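Local coordinates for protein alpha-L-rhamnosidase (Aspergillus terreus, PDB 6GSZ) that probably hydrolyses terminal non-reducing alpha-L-rhamnose residues from alpha-L-rhamnosides, as a calcium-binding glycoside hydrolase, at residues A40-V45 / R81-G86; T21-S26 / V65-S70; D270-Q275 / H378-G383; P131-K136 / T255-S260; D142-A147 / L193-N198. All coordinates share one frame; numbering follows the deposited sequence.

Contact 1: residues A40-V45 / R81-G86; sequences AYEIEV and RVRSFG
Neighbouring antiparallel strands of an immunoglobulin-like sheet meet here, 40-45 against 81-86, with Glu42 and Arg83 facing each other as a hydrogen-bonded pair. The short axes run at 165°. Glu42 N gives to Arg83 O and Arg83 N to Glu42 O, both 2.9 Å. On the face that carries both glutamates, each acid lies alongside an arginine that holds it side-on through NE and NH2. Arg83 directs both nitrogens to the single oxygen OE1 of Glu42, each at 2.8 Å and from the same face of the carboxylate, whereas Arg81 spends one on each oxygen of Glu44, NE on OE2 at 2.7 Å and NH2 on OE1. Glu42 CG lies at the edge of the Phe85 ring, 3.7 Å from CE1. The reverse face is mainly apolar: Ile43 CG1 meets Val82 CG2 at 4.2 Å, Tyr41 stands edge-to-face with Trp27, and Ser84 OG is bonded to Gln38. The two strands are adjacent in the mixed sheet of the immunoglobulin-like N-terminal domain, salt bridges on one face and Tyr41, Ile43 and Val82 on the other.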
# COMPACT_ATOMS: atom_id res chain seq x y z
N ALA A 40 -10.29 31.14 10.13
CA ALA A 40 -11.23 30.55 11.08
C ALA A 40 -12.02 29.48 10.34
O ALA A 40 -12.04 29.44 9.12
CB ALA A 40 -12.18 31.56 11.65
N TYR A 41 -12.66 28.62 11.11
CA TYR A 41 -13.56 27.60 10.56
C TYR A 41 -14.74 27.43 11.52
O TYR A 41 -14.69 27.74 12.69
CB TYR A 41 -12.84 26.28 10.29
CG TYR A 41 -12.26 25.60 11.50
CD1 TYR A 41 -13.05 24.80 12.32
CD2 TYR A 41 -10.90 25.65 11.76
CE1 TYR A 41 -12.51 24.12 13.39
CE2 TYR A 41 -10.35 24.95 12.82
CZ TYR A 41 -11.14 24.13 13.61
OH TYR A 41 -10.57 23.44 14.67
N GLU A 42 -15.80 26.85 10.94
CA GLU A 42 -16.97 26.39 11.68
C GLU A 42 -17.21 24.92 11.31
O GLU A 42 -17.20 24.57 10.14
CB GLU A 42 -18.20 27.26 11.38
CG GLU A 42 -18.12 28.60 12.07
CD GLU A 42 -19.31 29.50 11.82
OE1 GLU A 42 -20.13 29.17 10.96
OE2 GLU A 42 -19.34 30.60 12.44
N ILE A 43 -17.42 24.13 12.35
CA ILE A 43 -17.84 22.72 12.19
C ILE A 43 -19.24 22.58 12.78
O ILE A 43 -19.46 22.87 13.95
CB ILE A 43 -16.87 21.74 12.87
CG1 ILE A 43 -15.45 21.89 12.36
CG2 ILE A 43 -17.39 20.32 12.67
CD1 ILE A 43 -14.39 21.03 13.04
N GLU A 44 -20.17 22.13 11.94
CA GLU A 44 -21.56 21.82 12.32
C GLU A 44 -21.64 20.32 12.61
O GLU A 44 -21.28 19.50 11.76
CB GLU A 44 -22.51 22.20 11.18
CG GLU A 44 -23.98 21.96 11.49
CD GLU A 44 -24.81 22.08 10.22
OE1 GLU A 44 -25.49 23.11 10.04
OE2 GLU A 44 -24.68 21.17 9.37
N VAL A 45 -22.09 20.00 13.81
CA VAL A 45 -22.32 18.62 14.21
C VAL A 45 -23.80 18.41 14.54
O VAL A 45 -24.33 19.03 15.48
CB VAL A 45 -21.43 18.25 15.41
CG1 VAL A 45 -21.61 16.78 15.79
CG2 VAL A 45 -19.97 18.59 15.13
N ARG A 81 -20.77 19.13 8.77
CA ARG A 81 -20.40 20.03 7.68
C ARG A 81 -19.35 21.01 8.23
O ARG A 81 -19.31 21.23 9.42
CB ARG A 81 -21.60 20.80 7.14
CG ARG A 81 -22.71 19.94 6.55
CD ARG A 81 -23.73 20.79 5.80
NE ARG A 81 -24.44 21.67 6.70
CZ ARG A 81 -25.13 22.75 6.29
NH1 ARG A 81 -25.21 23.03 4.99
NH2 ARG A 81 -25.71 23.55 7.17
N VAL A 82 -18.54 21.55 7.32
CA VAL A 82 -17.52 22.52 7.65
C VAL A 82 -17.64 23.70 6.71
O VAL A 82 -17.94 23.55 5.55
CB VAL A 82 -16.11 21.90 7.56
CG1 VAL A 82 -15.02 22.90 7.91
CG2 VAL A 82 -16.03 20.64 8.43
N ARG A 83 -17.28 24.89 7.21
CA ARG A 83 -17.00 26.02 6.32
C ARG A 83 -15.80 26.77 6.89
O ARG A 83 -15.54 26.75 8.05
CB ARG A 83 -18.22 26.92 6.10
CG ARG A 83 -18.76 27.57 7.36
CD ARG A 83 -19.94 28.48 6.99
NE ARG A 83 -20.45 29.14 8.16
CZ ARG A 83 -21.36 30.11 8.14
NH1 ARG A 83 -21.86 30.53 6.98
NH2 ARG A 83 -21.73 30.65 9.28
N SER A 84 -15.11 27.41 5.96
CA SER A 84 -13.83 28.02 6.21
C SER A 84 -13.88 29.50 5.81
O SER A 84 -14.45 29.85 4.78
CB SER A 84 -12.77 27.24 5.48
OG SER A 84 -11.52 27.87 5.60
N PHE A 85 -13.26 30.35 6.64
CA PHE A 85 -13.22 31.79 6.48
C PHE A 85 -11.80 32.27 6.15
O PHE A 85 -10.85 31.95 6.85
CB PHE A 85 -13.71 32.43 7.78
CG PHE A 85 -15.11 32.04 8.18
CD1 PHE A 85 -15.34 30.88 8.92
CD2 PHE A 85 -16.21 32.80 7.77
CE1 PHE A 85 -16.62 30.52 9.28
CE2 PHE A 85 -17.49 32.42 8.12
CZ PHE A 85 -17.69 31.28 8.88
N GLY A 86 -11.70 33.13 5.12
CA GLY A 86 -10.40 33.63 4.65
C GLY A 86 -9.86 34.76 5.50
O GLY A 86 -10.61 35.52 6.11

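Contact 2: residues T21-S26 / V65-S70; sequences TQPRVS and VPWPSS
Trp67 is the bump of this contact, and the bend of the chain at Gln22 and Pro23 supplies the hollow; in the immunoglobulin-like N-terminal domain, loop 65-70 thus packs by the start of strand 25-30. Trp67 CG is anti to the backbone N (chi1 178°), and the indole lies beside the proline ring, with Pro23 CD 3.9 Å above one face, displaced toward the rim. Pro68 CD and Ser69 N cover the opposite face, so the ring is sandwiched between its own chain and the partner. Trp67 CB presses on Pro23 O at 3.2 Å, while Val25 CG2 comes in at the indole edge, 4.2 Å from CE3. Farther along, near the calcium site of Asp61 and Val63, Val65 CG2 fits against Val25 CB at 4.1 Å, beside a single antiparallel bridge: Val25 N binds Val65 O at 2.9 Å and Val65 N binds Val25 O at 2.8 Å. The far rim of the indole is fixed by a bond from NE1 to Ser70 O of 2.9 Å, with the acceptor in the ring plane but the donor well above the carbonyl plane. Arg24 turns away to salt bridges with Glu10 and Asp544. Chemically, packing on the indole is combined with a two-bond bridge at one end and waters linking Trp67 N to Gln22 O and Ser69 O to Gln22 OE1; Pro23 O, buried under Trp67 CB, has no polar partner in the model.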
# COMPACT_ATOMS: atom_id res chain seq x y z
N THR A 21 -13.50 7.90 19.13
CA THR A 21 -14.69 8.60 19.65
C THR A 21 -14.52 10.12 19.53
O THR A 21 -15.53 10.84 19.61
CB THR A 21 -14.93 8.25 21.11
OG1 THR A 21 -13.81 8.65 21.89
CG2 THR A 21 -15.21 6.78 21.27
N GLN A 22 -13.27 10.58 19.32
CA GLN A 22 -12.97 12.02 19.14
C GLN A 22 -12.14 12.14 17.86
O GLN A 22 -10.98 12.57 17.89
CB GLN A 22 -12.26 12.60 20.36
CG GLN A 22 -13.08 12.51 21.64
CD GLN A 22 -12.32 12.96 22.86
OE1 GLN A 22 -12.30 14.13 23.18
NE2 GLN A 22 -11.62 12.06 23.48
N PRO A 23 -12.68 11.76 16.68
CA PRO A 23 -11.89 11.73 15.45
C PRO A 23 -11.49 13.14 15.03
O PRO A 23 -12.34 14.06 15.05
CB PRO A 23 -12.84 11.10 14.43
CG PRO A 23 -14.20 11.43 14.96
CD PRO A 23 -14.07 11.31 16.46
N ARG A 24 -10.24 13.29 14.58
CA ARG A 24 -9.79 14.57 14.04
C ARG A 24 -10.43 14.77 12.67
O ARG A 24 -10.77 13.81 11.98
CB ARG A 24 -8.25 14.59 14.00
CG ARG A 24 -7.63 14.55 15.40
CD ARG A 24 -6.14 14.36 15.34
NE ARG A 24 -5.80 13.07 14.79
CZ ARG A 24 -4.63 12.75 14.26
NH1 ARG A 24 -3.65 13.66 14.23
NH2 ARG A 24 -4.41 11.54 13.72
N VAL A 25 -10.53 16.05 12.27
CA VAL A 25 -11.24 16.47 11.09
C VAL A 25 -10.27 17.20 10.17
O VAL A 25 -9.47 18.02 10.61
CB VAL A 25 -12.45 17.37 11.45
CG1 VAL A 25 -13.31 17.63 10.23
CG2 VAL A 25 -13.26 16.76 12.60
N SER A 26 -10.41 16.97 8.87
CA SER A 26 -9.64 17.65 7.83
C SER A 26 -10.56 18.04 6.67
O SER A 26 -11.52 17.34 6.40
CB SER A 26 -8.54 16.77 7.27
OG SER A 26 -7.68 16.28 8.28
N VAL A 65 -7.64 18.70 12.67
CA VAL A 65 -8.04 19.57 13.78
C VAL A 65 -8.87 18.76 14.76
O VAL A 65 -9.33 17.66 14.43
CB VAL A 65 -8.83 20.81 13.29
CG1 VAL A 65 -8.11 21.51 12.13
CG2 VAL A 65 -10.25 20.47 12.92
N PRO A 66 -9.04 19.21 16.02
CA PRO A 66 -9.77 18.42 16.99
C PRO A 66 -11.26 18.21 16.72
O PRO A 66 -11.92 19.02 16.09
CB PRO A 66 -9.60 19.20 18.30
CG PRO A 66 -8.40 20.08 18.06
CD PRO A 66 -8.49 20.44 16.59
N TRP A 67 -11.74 17.02 17.11
CA TRP A 67 -13.18 16.82 17.19
C TRP A 67 -13.76 17.86 18.14
O TRP A 67 -13.28 17.97 19.26
CB TRP A 67 -13.45 15.40 17.70
CG TRP A 67 -14.90 15.09 17.88
CD1 TRP A 67 -15.57 14.93 19.07
CD2 TRP A 67 -15.87 14.93 16.84
NE1 TRP A 67 -16.90 14.69 18.84
CE2 TRP A 67 -17.11 14.67 17.48
CE3 TRP A 67 -15.82 15.00 15.45
CZ2 TRP A 67 -18.28 14.50 16.75
CZ3 TRP A 67 -16.98 14.81 14.73
CH2 TRP A 67 -18.19 14.57 15.38
N PRO A 68 -14.75 18.65 17.72
CA PRO A 68 -15.21 19.77 18.56
C PRO A 68 -16.36 19.49 19.53
O PRO A 68 -16.71 20.30 20.34
CB PRO A 68 -15.70 20.78 17.50
CG PRO A 68 -16.26 19.88 16.40
CD PRO A 68 -15.28 18.72 16.34
N SER A 69 -16.97 18.31 19.41
CA SER A 69 -18.20 18.01 20.17
C SER A 69 -17.85 17.03 21.31
O SER A 69 -16.67 16.72 21.58
CB SER A 69 -19.27 17.52 19.20
OG SER A 69 -20.51 17.20 19.83
N SER A 70 -18.87 16.56 22.03
CA SER A 70 -18.66 15.52 23.01
C SER A 70 -18.28 14.22 22.28
O SER A 70 -18.59 14.05 21.10
CB SER A 70 -19.88 15.31 23.86
OG SER A 70 -20.99 15.10 23.03
O HOH W 1 -9.91 15.18 18.47
O HOH W 2 -14.77 15.51 22.99

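Contact 3: residues D270-Q275 / H378-G383; sequences DSRLEQ and HFTLSG
Ser271 and Thr380 supply the hydrogen bonds that cross this contact. Thr380 O accepts twice from one residue, from Ser271 N at 3.0 Å and from Ser271 OG at 2.6 Å; the hydroxyl, set between its backbone N and carbonyl carbon (chi1 68°), lies in the carbonyl plane on a lone pair. Ser271 OG is also bonded to Gln387. A water links Glu274 OE1 to Ser382 OG. The ionic part lies within 270-275: Arg272 holds Asp270 side-on, NE to OD1 at 2.9 Å on the syn lone pair and NH2 to OD2. OD1 also takes Arg272 N at 3.1 Å, which makes an Asx turn. Van der Waals contact completes the set, with Thr380 CG2 over one face of the guanidinium, 3.7 Å from Arg272 NE, and Phe379 CZ 4.0 Å from Ser271 CB. The parallel bridge of Asp270 with Thr380 joins the N-terminal rhamnosidase family region to the concanavalin-like one in a single mixed sheet: strand 266-270, followed by the 3-10 segment 271-272, runs beside strand 376-380, whose other neighbour is strand 351-361.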
# COMPACT_ATOMS: atom_id res chain seq x y z
N ASP A 270 -16.76 -26.05 -7.87
CA ASP A 270 -17.65 -27.03 -8.55
C ASP A 270 -19.06 -26.46 -8.50
O ASP A 270 -19.74 -26.60 -7.48
CB ASP A 270 -17.55 -28.43 -7.95
CG ASP A 270 -18.35 -29.46 -8.71
OD1 ASP A 270 -19.15 -29.06 -9.62
OD2 ASP A 270 -18.15 -30.67 -8.38
N SER A 271 -19.50 -25.86 -9.61
CA SER A 271 -20.79 -25.16 -9.61
C SER A 271 -21.98 -26.13 -9.46
O SER A 271 -23.08 -25.71 -9.14
CB SER A 271 -20.95 -24.31 -10.87
OG SER A 271 -21.09 -25.11 -12.04
N ARG A 272 -21.74 -27.43 -9.66
CA ARG A 272 -22.76 -28.42 -9.46
C ARG A 272 -23.19 -28.50 -7.99
O ARG A 272 -24.28 -29.02 -7.67
CB ARG A 272 -22.31 -29.81 -9.94
CG ARG A 272 -22.03 -29.87 -11.43
CD ARG A 272 -21.37 -31.16 -11.83
NE ARG A 272 -20.07 -31.34 -11.20
CZ ARG A 272 -19.28 -32.38 -11.34
NH1 ARG A 272 -19.67 -33.42 -12.09
NH2 ARG A 272 -18.14 -32.42 -10.67
N LEU A 273 -22.33 -28.00 -7.10
CA LEU A 273 -22.59 -28.06 -5.65
C LEU A 273 -23.18 -26.75 -5.10
O LEU A 273 -23.31 -26.65 -3.90
CB LEU A 273 -21.30 -28.47 -4.93
CG LEU A 273 -20.78 -29.85 -5.29
CD1 LEU A 273 -19.46 -30.16 -4.59
CD2 LEU A 273 -21.83 -30.91 -4.94
N GLU A 274 -23.59 -25.82 -5.97
CA GLU A 274 -24.28 -24.64 -5.52
C GLU A 274 -25.60 -25.03 -4.88
O GLU A 274 -26.33 -25.88 -5.42
CB GLU A 274 -24.53 -23.67 -6.67
CG GLU A 274 -23.27 -22.98 -7.15
CD GLU A 274 -23.34 -22.25 -8.49
OE1 GLU A 274 -24.40 -22.30 -9.16
OE2 GLU A 274 -22.31 -21.71 -8.90
N GLN A 275 -25.92 -24.42 -3.75
CA GLN A 275 -27.20 -24.59 -3.06
C GLN A 275 -28.01 -23.30 -3.16
O GLN A 275 -27.91 -22.42 -2.31
CB GLN A 275 -26.96 -24.98 -1.61
CG GLN A 275 -26.25 -26.33 -1.44
CD GLN A 275 -26.03 -26.60 0.03
OE1 GLN A 275 -27.00 -26.70 0.75
NE2 GLN A 275 -24.77 -26.64 0.49
N HIS A 378 -9.73 -23.72 -11.14
CA HIS A 378 -10.53 -24.69 -11.86
C HIS A 378 -12.00 -24.36 -11.64
O HIS A 378 -12.41 -24.21 -10.48
CB HIS A 378 -10.28 -26.11 -11.36
CG HIS A 378 -8.94 -26.68 -11.69
ND1 HIS A 378 -7.83 -26.43 -10.93
CD2 HIS A 378 -8.54 -27.51 -12.68
CE1 HIS A 378 -6.80 -27.10 -11.41
NE2 HIS A 378 -7.20 -27.78 -12.50
N PHE A 379 -12.77 -24.32 -12.73
CA PHE A 379 -14.19 -24.07 -12.63
C PHE A 379 -14.92 -25.20 -13.33
O PHE A 379 -14.75 -25.37 -14.54
CB PHE A 379 -14.56 -22.72 -13.26
CG PHE A 379 -16.02 -22.39 -13.24
CD1 PHE A 379 -16.61 -21.82 -12.12
CD2 PHE A 379 -16.82 -22.73 -14.32
CE1 PHE A 379 -17.97 -21.56 -12.08
CE2 PHE A 379 -18.16 -22.45 -14.30
CZ PHE A 379 -18.74 -21.88 -13.17
N THR A 380 -15.73 -25.93 -12.56
CA THR A 380 -16.53 -27.01 -13.16
C THR A 380 -17.94 -26.48 -13.44
O THR A 380 -18.65 -25.98 -12.53
CB THR A 380 -16.56 -28.27 -12.32
OG1 THR A 380 -15.22 -28.73 -12.16
CG2 THR A 380 -17.43 -29.35 -12.94
N LEU A 381 -18.32 -26.58 -14.72
CA LEU A 381 -19.59 -26.07 -15.26
C LEU A 381 -20.76 -26.95 -14.80
O LEU A 381 -20.59 -28.15 -14.49
CB LEU A 381 -19.51 -26.10 -16.79
CG LEU A 381 -18.51 -25.13 -17.40
CD1 LEU A 381 -17.86 -25.71 -18.65
CD2 LEU A 381 -19.18 -23.81 -17.70
N SER A 382 -21.95 -26.36 -14.79
CA SER A 382 -23.17 -27.05 -14.36
C SER A 382 -24.09 -27.40 -15.54
O SER A 382 -25.02 -28.18 -15.34
CB SER A 382 -23.95 -26.23 -13.38
OG SER A 382 -24.52 -25.12 -14.04
N GLY A 383 -23.85 -26.79 -16.71
CA GLY A 383 -24.72 -26.81 -17.95
C GLY A 383 -26.10 -26.25 -17.74
O GLY A 383 -26.99 -26.51 -18.60
O HOH W 3 -25.16 -23.34 -11.98

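Contact 4: residues P131-K136 / T255-S260; sequences PIQFRK and TGPIIS. With ACT (acetate ion), chain B.
This is a water-mediated and van der Waals contact between two beta-sheets: Pro131, just before strand 132-140, packs on Ile258 at the start of strand 258-262. No direct hydrogen bond joins the two segments. The proline ring and the isoleucine side chain cross at about a right angle, Pro131 CG reaching Ile258 CG2 at 3.6 Å. One water ties three backbone atoms together. It donates to Pro131 O at 2.6 Å and Ile258 O at 2.7 Å and accepts from Gly256 N at 2.9 Å, so it links the two backbones, between which no direct hydrogen bond is found; Ile258 O also receives Arg130 NE. Gln133, extended beyond CG (chi2 172°), lays its amide against the Gly256 backbone, with CD 3.8 Å from Gly256 CA. The amide oxygen, Gln133 OE1, is 3.7 Å from Pro257 CD. Next along the chain, Ile259 and Ser260 both face Glu268 in a classic beta bulge. Thr255, whose CB points away from 131-136, binds an acetate ion, probably from the crystallisation liquor: Thr255 N bonds acetate O, and Thr255 OG1 bonds acetate OXT at 2.7 Å.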
# COMPACT_ATOMS: atom_id res chain seq x y z
N PRO A 131 -13.75 -24.08 2.18
CA PRO A 131 -14.56 -23.04 2.79
C PRO A 131 -15.85 -23.57 3.39
O PRO A 131 -16.41 -24.60 2.91
CB PRO A 131 -14.83 -22.09 1.61
CG PRO A 131 -13.57 -22.24 0.80
CD PRO A 131 -13.34 -23.73 0.80
N ILE A 132 -16.32 -22.90 4.43
CA ILE A 132 -17.53 -23.26 5.15
C ILE A 132 -18.57 -22.17 4.98
O ILE A 132 -18.23 -20.97 5.12
CB ILE A 132 -17.23 -23.51 6.63
CG1 ILE A 132 -16.25 -24.68 6.80
CG2 ILE A 132 -18.52 -23.62 7.41
CD1 ILE A 132 -16.81 -26.01 6.46
N GLN A 133 -19.80 -22.54 4.65
CA GLN A 133 -20.96 -21.70 4.64
C GLN A 133 -21.60 -21.75 6.02
O GLN A 133 -21.84 -22.83 6.54
CB GLN A 133 -21.95 -22.14 3.57
CG GLN A 133 -21.40 -22.06 2.14
CD GLN A 133 -22.30 -22.66 1.09
OE1 GLN A 133 -22.30 -22.24 -0.05
NE2 GLN A 133 -23.03 -23.72 1.42
N PHE A 134 -21.95 -20.59 6.57
CA PHE A 134 -22.62 -20.44 7.83
C PHE A 134 -23.93 -19.69 7.57
O PHE A 134 -23.94 -18.75 6.80
CB PHE A 134 -21.80 -19.57 8.78
CG PHE A 134 -20.50 -20.18 9.24
CD1 PHE A 134 -20.43 -20.94 10.39
CD2 PHE A 134 -19.31 -19.94 8.55
CE1 PHE A 134 -19.24 -21.51 10.82
CE2 PHE A 134 -18.11 -20.51 8.97
CZ PHE A 134 -18.07 -21.27 10.13
N ARG A 135 -25.03 -20.14 8.20
CA ARG A 135 -26.27 -19.44 7.97
C ARG A 135 -27.12 -19.35 9.24
O ARG A 135 -27.04 -20.16 10.15
CB ARG A 135 -27.09 -20.09 6.85
CG ARG A 135 -27.84 -21.36 7.23
CD ARG A 135 -28.54 -22.00 6.04
NE ARG A 135 -29.45 -21.13 5.34
CZ ARG A 135 -30.70 -20.84 5.68
NH1 ARG A 135 -31.28 -21.47 6.71
NH2 ARG A 135 -31.37 -19.95 4.94
N LYS A 136 -27.96 -18.32 9.24
CA LYS A 136 -28.89 -18.00 10.32
C LYS A 136 -30.12 -17.30 9.73
O LYS A 136 -30.00 -16.43 8.86
CB LYS A 136 -28.16 -17.09 11.32
CG LYS A 136 -29.01 -16.49 12.44
CD LYS A 136 -29.46 -17.44 13.48
CE LYS A 136 -29.92 -16.73 14.74
NZ LYS A 136 -30.46 -17.67 15.74
N THR A 255 -20.38 -27.32 3.74
CA THR A 255 -19.60 -27.03 2.59
C THR A 255 -20.50 -26.58 1.44
O THR A 255 -21.72 -26.78 1.47
CB THR A 255 -18.76 -28.23 2.16
OG1 THR A 255 -19.66 -29.30 1.88
CG2 THR A 255 -17.73 -28.59 3.21
N GLY A 256 -19.87 -25.99 0.43
CA GLY A 256 -20.58 -25.54 -0.74
C GLY A 256 -19.77 -25.75 -2.01
O GLY A 256 -18.92 -26.63 -2.06
N PRO A 257 -20.00 -24.95 -3.06
CA PRO A 257 -19.33 -25.20 -4.33
C PRO A 257 -17.81 -24.98 -4.31
O PRO A 257 -17.11 -25.50 -5.19
CB PRO A 257 -20.02 -24.24 -5.31
CG PRO A 257 -20.52 -23.09 -4.40
CD PRO A 257 -20.92 -23.80 -3.12
N ILE A 258 -17.32 -24.15 -3.38
CA ILE A 258 -15.86 -24.00 -3.36
C ILE A 258 -15.27 -25.25 -2.72
O ILE A 258 -15.49 -25.51 -1.54
CB ILE A 258 -15.40 -22.70 -2.66
CG1 ILE A 258 -16.11 -21.44 -3.15
CG2 ILE A 258 -13.88 -22.58 -2.81
CD1 ILE A 258 -15.93 -20.24 -2.25
N ILE A 259 -14.44 -25.97 -3.51
CA ILE A 259 -13.75 -27.14 -3.03
C ILE A 259 -12.49 -26.75 -2.26
O ILE A 259 -12.19 -27.30 -1.19
CB ILE A 259 -13.40 -28.09 -4.20
CG1 ILE A 259 -14.64 -28.45 -5.01
CG2 ILE A 259 -12.70 -29.33 -3.69
CD1 ILE A 259 -15.78 -29.04 -4.21
N SER A 260 -11.74 -25.79 -2.84
CA SER A 260 -10.55 -25.26 -2.19
C SER A 260 -10.37 -23.83 -2.68
O SER A 260 -10.73 -23.53 -3.81
CB SER A 260 -9.32 -26.09 -2.43
OG SER A 260 -9.05 -26.16 -3.80
C ACT B . -20.26 -31.08 4.66
O ACT B . -20.84 -29.98 5.06
OXT ACT B . -20.12 -31.44 3.44
CH3 ACT B . -19.53 -31.98 5.53
O HOH W 4 -17.24 -24.87 0.42

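Contact 5: residues D142-A147 / L193-N198; sequences DSYVSA and LKQGPN
Tyr144 and Leu193 meet between two beta-sheets, one containing strand 144-154 and the other strand 196-205, beside a classic beta bulge in which Val145 and Ser146 both face Thr236. The tyrosine CB points to the partner segment. On one branch of the ring, CD1 and then CE1 pass Gln195 OE1, the latter at 3.8 Å; ring and amide slide past each other in opposite directions with their planes 53° apart. On the other branch CE2 meets Leu193 CB and CD1; where the branches join, CZ is 4.0 Å from Leu193 CB. At the tip, OH gives a hydrogen bond to a water at 2.8 Å, which in turn donates to Leu193 O. Leu193 carries the packing onward, its CD1 touching Ala147 CB at 3.5 Å. A second water accepts from Tyr144 N and donates to Gln195 OE1. The glutamine chain is bent at CD (chi2 65°). Its amide is engaged at both ends, for Gln195 NE2 donates to Asp142 O at 2.9 Å, with an N-H...O angle of 162° and the donor well above the carbonyl plane.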
# COMPACT_ATOMS: atom_id res chain seq x y z
N ASP A 142 -40.82 -5.58 13.89
CA ASP A 142 -41.12 -4.20 14.28
C ASP A 142 -40.61 -3.29 13.15
O ASP A 142 -39.70 -3.67 12.41
CB ASP A 142 -40.43 -3.89 15.62
CG ASP A 142 -40.81 -4.82 16.77
OD1 ASP A 142 -41.95 -4.72 17.24
OD2 ASP A 142 -39.95 -5.62 17.21
N SER A 143 -41.18 -2.09 13.04
CA SER A 143 -40.63 -1.11 12.10
C SER A 143 -39.22 -0.72 12.56
O SER A 143 -38.93 -0.63 13.76
CB SER A 143 -41.52 0.08 11.98
OG SER A 143 -41.63 0.70 13.23
N TYR A 144 -38.33 -0.52 11.58
CA TYR A 144 -36.93 -0.22 11.88
C TYR A 144 -36.45 0.95 11.01
O TYR A 144 -37.02 1.24 9.97
CB TYR A 144 -36.03 -1.45 11.66
CG TYR A 144 -36.04 -2.00 10.25
CD1 TYR A 144 -37.04 -2.87 9.88
CD2 TYR A 144 -35.06 -1.71 9.31
CE1 TYR A 144 -37.11 -3.38 8.60
CE2 TYR A 144 -35.11 -2.22 8.02
CZ TYR A 144 -36.16 -3.05 7.67
OH TYR A 144 -36.31 -3.62 6.43
N VAL A 145 -35.37 1.59 11.46
CA VAL A 145 -34.85 2.78 10.81
C VAL A 145 -33.41 2.60 10.29
O VAL A 145 -33.03 3.31 9.35
CB VAL A 145 -34.94 4.01 11.73
CG1 VAL A 145 -36.40 4.34 12.04
CG2 VAL A 145 -34.11 3.87 13.00
N SER A 146 -32.63 1.70 10.90
CA SER A 146 -31.24 1.50 10.47
C SER A 146 -30.76 0.13 10.93
O SER A 146 -31.32 -0.43 11.86
CB SER A 146 -30.31 2.62 10.94
OG SER A 146 -30.22 2.62 12.35
N ALA A 147 -29.72 -0.37 10.25
CA ALA A 147 -29.14 -1.62 10.68
C ALA A 147 -27.66 -1.65 10.32
O ALA A 147 -27.25 -1.07 9.30
CB ALA A 147 -29.90 -2.80 10.09
N LEU A 193 -32.27 -5.60 4.54
CA LEU A 193 -33.29 -6.27 5.33
C LEU A 193 -34.66 -6.12 4.69
O LEU A 193 -34.92 -5.23 3.85
CB LEU A 193 -33.33 -5.70 6.74
CG LEU A 193 -32.08 -5.85 7.58
CD1 LEU A 193 -32.28 -5.14 8.93
CD2 LEU A 193 -31.80 -7.31 7.83
N LYS A 194 -35.56 -6.99 5.13
CA LYS A 194 -36.97 -6.81 4.85
C LYS A 194 -37.75 -7.03 6.14
O LYS A 194 -37.25 -7.53 7.17
CB LYS A 194 -37.39 -7.69 3.67
CG LYS A 194 -36.94 -9.13 3.77
CD LYS A 194 -37.20 -9.97 2.52
CE LYS A 194 -36.76 -11.41 2.73
NZ LYS A 194 -37.11 -12.28 1.59
N GLN A 195 -38.98 -6.55 6.11
CA GLN A 195 -39.87 -6.72 7.22
C GLN A 195 -40.19 -8.20 7.37
O GLN A 195 -40.47 -8.88 6.40
CB GLN A 195 -41.16 -5.94 6.91
CG GLN A 195 -41.94 -5.60 8.15
CD GLN A 195 -41.16 -4.66 9.03
OE1 GLN A 195 -40.90 -3.53 8.66
NE2 GLN A 195 -40.79 -5.13 10.21
N GLY A 196 -40.14 -8.69 8.60
CA GLY A 196 -40.49 -10.07 8.85
C GLY A 196 -39.26 -10.97 8.76
O GLY A 196 -38.20 -10.68 9.32
N PRO A 197 -39.35 -12.11 8.06
CA PRO A 197 -38.25 -13.09 8.04
C PRO A 197 -37.07 -12.64 7.18
O PRO A 197 -37.29 -12.08 6.11
CB PRO A 197 -38.92 -14.38 7.50
CG PRO A 197 -40.10 -13.89 6.74
CD PRO A 197 -40.53 -12.56 7.32
N ASN A 198 -35.86 -12.92 7.67
CA ASN A 198 -34.61 -12.57 7.00
C ASN A 198 -33.63 -13.74 7.14
O ASN A 198 -33.74 -14.53 8.09
CB ASN A 198 -33.96 -11.32 7.58
CG ASN A 198 -34.72 -10.04 7.28
OD1 ASN A 198 -34.39 -9.33 6.32
ND2 ASN A 198 -35.74 -9.73 8.10
O HOH W 5 -34.85 -2.59 4.28
O HOH W 6 -39.78 -0.82 8.96

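Contacts 1 and 2 belong to one immunoglobulin-like domain and interlock: their segments alternate along the chain, their centres lie 13 Å apart, and Tyr41 OH packs on Val65 CB at 3.4 Å. A bound calcium lies about 5 Å from the Val65 side chain. Contacts 3 and 4 form a second pair, also 13 Å between centres, touching where Asp270 N probably bonds Pro257 O at 2.8 Å. Contact 5 is nested in the loop closed by contact 4 and shares its sheet through strands 132-140 and 196-205; their nearest atoms are about 4 Å apart. Contact 2 holds Ser26 of a 2-(2-methoxyethoxy)ethanol pocket, but none contains a residue of the glucose-binding pocket, which includes Asp460 and Glu740.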